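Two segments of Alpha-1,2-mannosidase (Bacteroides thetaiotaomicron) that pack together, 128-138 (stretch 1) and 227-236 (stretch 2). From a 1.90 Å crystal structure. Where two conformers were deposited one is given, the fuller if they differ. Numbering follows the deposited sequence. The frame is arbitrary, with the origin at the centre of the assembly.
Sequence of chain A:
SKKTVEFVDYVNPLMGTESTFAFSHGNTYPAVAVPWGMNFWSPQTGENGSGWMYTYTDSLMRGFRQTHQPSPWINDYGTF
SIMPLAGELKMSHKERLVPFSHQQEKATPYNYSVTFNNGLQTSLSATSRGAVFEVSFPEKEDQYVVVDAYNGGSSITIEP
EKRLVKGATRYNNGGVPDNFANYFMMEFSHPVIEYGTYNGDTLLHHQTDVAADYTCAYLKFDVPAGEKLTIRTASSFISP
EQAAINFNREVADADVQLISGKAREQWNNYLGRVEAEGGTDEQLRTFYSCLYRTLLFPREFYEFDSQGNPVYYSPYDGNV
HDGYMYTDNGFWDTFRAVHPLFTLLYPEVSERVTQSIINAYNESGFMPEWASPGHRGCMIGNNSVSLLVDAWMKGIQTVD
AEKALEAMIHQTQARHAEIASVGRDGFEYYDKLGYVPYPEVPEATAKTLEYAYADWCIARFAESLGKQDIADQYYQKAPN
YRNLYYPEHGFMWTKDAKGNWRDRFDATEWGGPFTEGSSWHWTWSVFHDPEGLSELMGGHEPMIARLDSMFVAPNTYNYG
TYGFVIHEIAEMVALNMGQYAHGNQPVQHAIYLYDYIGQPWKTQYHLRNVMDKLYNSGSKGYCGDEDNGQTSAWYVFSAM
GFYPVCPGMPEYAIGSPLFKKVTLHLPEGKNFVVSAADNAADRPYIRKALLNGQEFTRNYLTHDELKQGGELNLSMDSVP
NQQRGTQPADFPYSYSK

Stretch 1 128-138: SRGAVFEVSFP
Stretch 2 227-236: EKLTIRTASS

How do the two stretches run against each other? Residues 130-136 form a strand antiparallel to the strand of stretch 2, the axes meeting at 166° and approaching to 4.6 Å, with phi/psi throughout in the extended region. The register pairs Gly-130 with Ala-234, Val-132 with Arg-232 and Glu-134 with Thr-230 as non-hydrogen-bonded pairs. Between them, Ala-131/Thr-233, Phe-133/Ile-231 and Val-135/Leu-229 each close a ring of two bonds: N to O is 2.8 Å from Ala-131 to Thr-233, from Phe-133 to Ile-231 and from Val-135 to Leu-229. The return bonds run from Thr-233 N to Ala-131 O (2.9 Å), Ile-231 N to Phe-133 O (3.1 Å) and Leu-229 N to Val-135 O (3.0 Å).

Which side chains make the apolar face? Ala-131, Phe-133, Val-135, Leu-229, Ile-231 and Thr-233 share it. Phe-133 (chi1 -71°, chi2 -115°) sets CB 3.9 Å from Ile-231 CB, while its ring edge faces Thr-233 CG2. Val-135 is t; its CG2 lies 4.2 Å from CD1 of Ile-231, whose m,t rotamer extends that methyl. Leu-229 (t,p) brings CD2 to 4.0 Å from CE2 at the ring edge of Phe-137 (chi1 m, chi2 -78°).

What occupies the opposite face? Val-132, t, places CG1 3.6 Å from CG2 of Thr-230 (m). Farther along, Glu-134 (p,t, chi3 -29°) and Lys-228 (m,t,m,t) bring opposite charges together in a salt bridge, OE1 of Glu-134 to NZ of Lys-228 at 3.0 Å.

Why does Gly-130 fit so closely? Its CA is 3.0 Å from Thr-233 O and 3.9 Å from Ala-234 CA; an ideal CB would clash with that oxygen at 2.5 Å. Beyond it, Ser-235 N makes a weak 3.4 Å hydrogen bond to Arg-129 O.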

# COMPACT_ATOMS: atom_id res chain seq x y z
N SER A 128 34.60 27.97 -18.45
CA SER A 128 33.22 28.25 -18.86
C SER A 128 32.88 27.62 -20.21
O SER A 128 31.80 27.06 -20.39
CB SER A 128 32.99 29.77 -18.97
OG SER A 128 33.07 30.38 -17.68
N ARG A 129 33.81 27.73 -21.15
CA ARG A 129 33.54 27.32 -22.53
C ARG A 129 34.54 26.30 -23.08
O ARG A 129 34.35 25.77 -24.16
CB ARG A 129 33.47 28.57 -23.42
CG ARG A 129 32.37 29.53 -22.95
CD ARG A 129 32.35 30.87 -23.73
NE ARG A 129 31.43 31.78 -23.07
CZ ARG A 129 31.73 32.47 -21.98
NH1 ARG A 129 32.95 32.37 -21.44
NH2 ARG A 129 30.83 33.27 -21.43
N GLY A 130 35.58 25.97 -22.32
CA GLY A 130 36.55 25.00 -22.83
C GLY A 130 36.90 23.94 -21.80
O GLY A 130 36.31 23.91 -20.71
N ALA A 131 37.85 23.07 -22.16
CA ALA A 131 38.32 22.02 -21.23
C ALA A 131 39.75 21.67 -21.57
O ALA A 131 40.20 21.88 -22.69
CB ALA A 131 37.43 20.76 -21.34
N VAL A 132 40.46 21.09 -20.61
CA VAL A 132 41.80 20.57 -20.89
C VAL A 132 41.87 19.18 -20.30
O VAL A 132 41.36 18.98 -19.21
CB VAL A 132 42.91 21.50 -20.32
CG1 VAL A 132 44.29 20.88 -20.53
CG2 VAL A 132 42.85 22.89 -20.99
N PHE A 133 42.42 18.23 -21.07
CA PHE A 133 42.61 16.84 -20.64
C PHE A 133 44.10 16.59 -20.42
O PHE A 133 44.94 17.20 -21.10
CB PHE A 133 42.20 15.86 -21.76
CG PHE A 133 40.72 15.77 -22.03
CD1 PHE A 133 40.02 14.59 -21.78
CD2 PHE A 133 40.03 16.85 -22.57
CE1 PHE A 133 38.65 14.49 -22.05
CE2 PHE A 133 38.65 16.76 -22.84
CZ PHE A 133 37.97 15.59 -22.59
N GLU A 134 44.43 15.64 -19.54
CA GLU A 134 45.75 15.02 -19.57
C GLU A 134 45.46 13.55 -19.89
O GLU A 134 44.42 13.03 -19.48
CB GLU A 134 46.44 15.12 -18.21
CG GLU A 134 45.71 14.23 -17.15
CD GLU A 134 46.28 14.31 -15.73
OE1 GLU A 134 47.51 14.57 -15.58
OE2 GLU A 134 45.48 14.10 -14.77
N VAL A 135 46.32 12.89 -20.65
CA VAL A 135 46.18 11.46 -20.85
C VAL A 135 47.53 10.79 -20.58
O VAL A 135 48.54 11.23 -21.11
CB VAL A 135 45.73 11.09 -22.29
CG1 VAL A 135 45.59 9.57 -22.40
CG2 VAL A 135 44.41 11.81 -22.69
N SER A 136 47.54 9.77 -19.72
CA SER A 136 48.71 8.94 -19.51
C SER A 136 48.49 7.57 -20.18
O SER A 136 47.67 6.77 -19.70
CB SER A 136 48.94 8.77 -18.01
OG SER A 136 50.11 8.04 -17.74
N PHE A 137 49.18 7.29 -21.28
CA PHE A 137 48.96 6.05 -22.03
C PHE A 137 49.77 4.90 -21.42
O PHE A 137 50.88 5.11 -20.99
CB PHE A 137 49.40 6.21 -23.50
CG PHE A 137 48.48 7.08 -24.33
CD1 PHE A 137 47.28 6.58 -24.82
CD2 PHE A 137 48.82 8.38 -24.63
CE1 PHE A 137 46.45 7.35 -25.59
CE2 PHE A 137 47.99 9.17 -25.40
CZ PHE A 137 46.79 8.66 -25.88
N PRO A 138 49.23 3.66 -21.43
CA PRO A 138 50.05 2.54 -20.96
C PRO A 138 51.22 2.33 -21.90
O PRO A 138 51.07 2.43 -23.11
CB PRO A 138 49.11 1.32 -21.03
CG PRO A 138 47.85 1.79 -21.70
CD PRO A 138 47.84 3.29 -21.77
N GLU A 227 55.86 10.88 -20.22
CA GLU A 227 55.19 12.10 -20.65
C GLU A 227 53.67 11.89 -20.74
O GLU A 227 53.20 10.77 -20.79
CB GLU A 227 55.75 12.62 -21.99
CG GLU A 227 57.22 13.04 -21.91
CD GLU A 227 57.69 13.76 -23.18
OE1 GLU A 227 56.86 14.12 -24.05
OE2 GLU A 227 58.91 13.98 -23.31
N LYS A 228 52.92 12.99 -20.76
CA LYS A 228 51.46 12.91 -20.85
C LYS A 228 51.01 13.75 -22.03
O LYS A 228 51.64 14.75 -22.36
CB LYS A 228 50.80 13.41 -19.56
CG LYS A 228 51.17 12.57 -18.31
CD LYS A 228 50.46 13.10 -17.06
CE LYS A 228 51.01 14.48 -16.66
NZ LYS A 228 50.45 14.94 -15.35
N LEU A 229 49.92 13.32 -22.67
CA LEU A 229 49.32 14.10 -23.74
C LEU A 229 48.40 15.13 -23.10
O LEU A 229 47.62 14.79 -22.20
CB LEU A 229 48.47 13.18 -24.63
CG LEU A 229 47.74 13.82 -25.81
CD1 LEU A 229 48.74 14.22 -26.91
CD2 LEU A 229 46.68 12.87 -26.35
N THR A 230 48.48 16.37 -23.56
CA THR A 230 47.49 17.37 -23.19
C THR A 230 46.57 17.62 -24.38
O THR A 230 47.02 17.67 -25.52
CB THR A 230 48.16 18.70 -22.79
OG1 THR A 230 48.94 18.49 -21.61
CG2 THR A 230 47.11 19.75 -22.50
N ILE A 231 45.27 17.73 -24.11
CA ILE A 231 44.30 18.07 -25.15
C ILE A 231 43.60 19.32 -24.67
O ILE A 231 43.07 19.34 -23.55
CB ILE A 231 43.21 16.99 -25.33
CG1 ILE A 231 43.84 15.60 -25.46
CG2 ILE A 231 42.34 17.30 -26.59
CD1 ILE A 231 42.81 14.46 -25.59
N ARG A 232 43.58 20.36 -25.50
CA ARG A 232 42.92 21.61 -25.14
C ARG A 232 41.78 21.78 -26.10
O ARG A 232 41.96 21.57 -27.29
CB ARG A 232 43.88 22.81 -25.31
CG ARG A 232 45.13 22.70 -24.46
CD ARG A 232 46.14 23.84 -24.74
NE ARG A 232 47.36 23.52 -24.00
CZ ARG A 232 48.45 23.02 -24.56
NH1 ARG A 232 48.50 22.83 -25.88
NH2 ARG A 232 49.49 22.70 -23.80
N THR A 233 40.62 22.18 -25.59
CA THR A 233 39.44 22.29 -26.45
C THR A 233 38.50 23.43 -26.02
O THR A 233 38.45 23.80 -24.84
CB THR A 233 38.71 20.92 -26.54
OG1 THR A 233 37.67 20.97 -27.53
CG2 THR A 233 38.10 20.52 -25.20
N ALA A 234 37.81 24.04 -26.98
CA ALA A 234 36.76 25.00 -26.68
C ALA A 234 35.77 24.98 -27.82
O ALA A 234 36.07 24.48 -28.91
CB ALA A 234 37.32 26.41 -26.47
N SER A 235 34.58 25.51 -27.58
CA SER A 235 33.55 25.55 -28.61
C SER A 235 32.80 26.87 -28.55
O SER A 235 32.93 27.65 -27.59
CB SER A 235 32.56 24.37 -28.45
OG SER A 235 31.67 24.60 -27.37
N SER A 236 32.00 27.11 -29.58
CA SER A 236 31.20 28.33 -29.67
C SER A 236 29.89 27.98 -30.38
O SER A 236 29.86 27.09 -31.23
CB SER A 236 31.94 29.41 -30.47
OG SER A 236 31.12 30.55 -30.65
O HOH W 1 47.35 18.45 -19.24
O HOH W 2 53.00 9.23 -18.56
O HOH W 3 51.46 8.84 -22.05